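Bacterioferritin (Rhodobacter capsulatus, PDB 1JGC) stores iron inside a haem-containing shell of 24 subunits, oxidising Fe(2+) with dioxygen at its ferroxidase centres and depositing the Fe(3+) as mineral in the central cavity. Local coordinates at the interface of chains A and B. Numbering follows the deposited sequence. Chains: chain A/B, bacterioferritin.

The interface of chains A and B. Residues chain A 1, 61, 64, 115; chain B 102, 124-125, 128, 131-132, 135.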
loop_
_atom_site.group_PDB
_atom_site.type_symbol
_atom_site.label_atom_id
_atom_site.label_comp_id
_atom_site.label_asym_id
_atom_site.label_seq_id
_atom_site.Cartn_x
_atom_site.Cartn_y
_atom_site.Cartn_z
ATOM N N MET A 1 27.674 32.363 -34.352
ATOM C CA MET A 1 27.221 32.737 -35.722
ATOM C C MET A 1 27.085 34.254 -35.758
ATOM O O MET A 1 26.282 34.824 -35.027
ATOM C CB MET A 1 25.874 32.075 -36.014
ATOM C CG MET A 1 25.454 32.128 -37.469
ATOM S SD MET A 1 23.863 31.303 -37.727
ATOM C CE MET A 1 22.715 32.758 -37.521
ATOM N N ARG A 61 19.740 35.033 -27.495
ATOM C CA ARG A 61 19.781 35.154 -28.940
ATOM C C ARG A 61 20.836 36.175 -29.338
ATOM O O ARG A 61 21.527 36.005 -30.342
ATOM C CB ARG A 61 18.420 35.582 -29.474
ATOM C CG ARG A 61 18.360 35.728 -30.976
ATOM C CD ARG A 61 18.627 34.417 -31.686
ATOM N NE ARG A 61 18.538 34.582 -33.134
ATOM C CZ ARG A 61 18.827 33.633 -34.015
ATOM N NH1 ARG A 61 19.226 32.435 -33.598
ATOM N NH2 ARG A 61 18.736 33.887 -35.314
ATOM N N PHE A 64 24.303 34.600 -29.056
ATOM C CA PHE A 64 24.508 33.651 -30.135
ATOM C C PHE A 64 24.883 34.371 -31.430
ATOM O O PHE A 64 25.733 33.895 -32.176
ATOM C CB PHE A 64 23.244 32.827 -30.359
ATOM C CG PHE A 64 23.313 31.944 -31.562
ATOM C CD1 PHE A 64 24.248 30.925 -31.639
ATOM C CD2 PHE A 64 22.449 32.143 -32.634
ATOM C CE1 PHE A 64 24.322 30.113 -32.773
ATOM C CE2 PHE A 64 22.518 31.342 -33.762
ATOM C CZ PHE A 64 23.458 30.323 -33.833
ATOM N N VAL A 115 15.023 32.657 -37.601
ATOM C CA VAL A 115 14.869 32.418 -36.176
ATOM C C VAL A 115 14.567 33.698 -35.402
ATOM O O VAL A 115 13.628 33.736 -34.602
ATOM C CB VAL A 115 16.117 31.741 -35.588
ATOM C CG1 VAL A 115 15.907 31.476 -34.106
ATOM C CG2 VAL A 115 16.392 30.440 -36.333
ATOM N N ARG B 102 17.670 27.765 -45.989
ATOM C CA ARG B 102 17.205 29.145 -46.125
ATOM C C ARG B 102 16.733 29.417 -47.554
ATOM O O ARG B 102 15.796 30.189 -47.796
ATOM C CB ARG B 102 18.321 30.110 -45.735
ATOM C CG ARG B 102 18.660 30.014 -44.273
ATOM C CD ARG B 102 19.792 30.930 -43.861
ATOM N NE ARG B 102 19.914 30.969 -42.403
ATOM C CZ ARG B 102 21.065 30.860 -41.742
ATOM N NH1 ARG B 102 22.201 30.706 -42.411
ATOM N NH2 ARG B 102 21.082 30.893 -40.413
ATOM N N ILE B 124 15.664 24.967 -39.941
ATOM C CA ILE B 124 16.606 26.065 -39.762
ATOM C C ILE B 124 16.796 26.321 -38.277
ATOM O O ILE B 124 17.917 26.483 -37.806
ATOM C CB ILE B 124 16.106 27.357 -40.456
ATOM C CG1 ILE B 124 16.229 27.211 -41.973
ATOM C CG2 ILE B 124 16.904 28.566 -39.980
ATOM C CD1 ILE B 124 15.615 28.346 -42.741
ATOM N N THR B 125 15.694 26.339 -37.539
ATOM C CA THR B 125 15.758 26.567 -36.107
ATOM C C THR B 125 16.570 25.481 -35.392
ATOM O O THR B 125 17.416 25.795 -34.556
ATOM C CB THR B 125 14.354 26.651 -35.488
ATOM O OG1 THR B 125 13.605 27.673 -36.152
ATOM C CG2 THR B 125 14.451 27.005 -34.013
ATOM N N GLU B 128 20.331 25.865 -36.248
ATOM C CA GLU B 128 20.997 26.971 -35.580
ATOM C C GLU B 128 21.272 26.542 -34.138
ATOM O O GLU B 128 22.248 26.968 -33.520
ATOM C CB GLU B 128 20.146 28.247 -35.649
ATOM C CG GLU B 128 20.325 28.999 -36.981
ATOM C CD GLU B 128 19.838 30.451 -36.962
ATOM O OE1 GLU B 128 19.902 31.112 -35.897
ATOM O OE2 GLU B 128 19.411 30.946 -38.026
ATOM N N VAL B 131 24.411 24.539 -34.269
ATOM C CA VAL B 131 25.520 25.459 -34.514
ATOM C C VAL B 131 25.919 26.141 -33.211
ATOM O O VAL B 131 27.102 26.245 -32.895
ATOM C CB VAL B 131 25.148 26.554 -35.549
ATOM C CG1 VAL B 131 26.241 27.607 -35.611
ATOM C CG2 VAL B 131 24.947 25.929 -36.913
ATOM N N ASP B 132 24.920 26.608 -32.466
ATOM C CA ASP B 132 25.157 27.277 -31.192
ATOM C C ASP B 132 25.980 26.374 -30.272
ATOM O O ASP B 132 26.997 26.783 -29.704
ATOM C CB ASP B 132 23.821 27.617 -30.532
ATOM C CG ASP B 132 23.987 28.416 -29.257
ATOM O OD1 ASP B 132 25.106 28.925 -29.005
ATOM O OD2 ASP B 132 22.987 28.543 -28.510
ATOM N N GLU B 135 29.610 25.691 -31.632
ATOM C CA GLU B 135 30.470 26.862 -31.470
ATOM C C GLU B 135 30.904 26.986 -30.018
ATOM O O GLU B 135 32.054 27.323 -29.730
ATOM C CB GLU B 135 29.756 28.142 -31.921
ATOM C CG GLU B 135 29.432 28.168 -33.407
ATOM C CD GLU B 135 28.798 29.474 -33.845
ATOM O OE1 GLU B 135 27.979 30.018 -33.075
ATOM O OE2 GLU B 135 29.106 29.953 -34.959
#
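B:Glu128 leaves its helix with CG anti to the carbonyl carbon (chi1 -83°) and runs out extended, while A:Arg61 starts with CG anti to its backbone N and bends at chi2 (62°), and the two side chains cross at about a right angle. This is a contact between subunits of the bacterioferritin shell, in which one end of the ferritin-like four-helix bundle of chain A abuts the flank of helix 114-144 of chain B. The guanidinium of A:Arg61 meets the carboxylate of B:Glu128 end-on and nearly coplanar, with both terminal nitrogens donating to one oxygen. NH1 of A:Arg61 lies 2.7 Å from OE1 of B:Glu128, nearly along its C-O axis, in a salt bridge whose hydrogen bond is fairly straight (154° at H). The NH2 nitrogen of A:Arg61 takes the syn lone pair of the same OE1 of B:Glu128 at 3.1 Å. The other carboxylate oxygen is held within chain B: NH2 of B:Arg102 reaches OE2 of B:Glu128 at 2.9 Å, coming from above the carboxylate plane. Held from both sides by arginines, the carboxylate is likely fixed in its rotation and kept ionised. Packing backs up the charge pair. CG1 of A:Val115 covers one face of the A:Arg61 guanidinium toward its rim, and A:Val115 and B:Glu128 meet tip to tip, the valine's CG2 3.5 Å from the acid's CD. The side chain of A:Met1 crosses that of B:Glu128 at about a right angle, and a bend at chi3 lays its methyl CE against the carboxylate, with SD at the in-plane edge of the B:Arg102 guanidinium. At the other end of A:Met1, the N-terminal amine donates to the syn lone pair of OE1 of B:Glu135 at 2.7 Å. Between these two polar links lies the ring of A:Phe64, CG anti to its backbone N, crossing B:Asp132 obliquely; its CE1 packs 3.4 Å from the CA of B:Asp132.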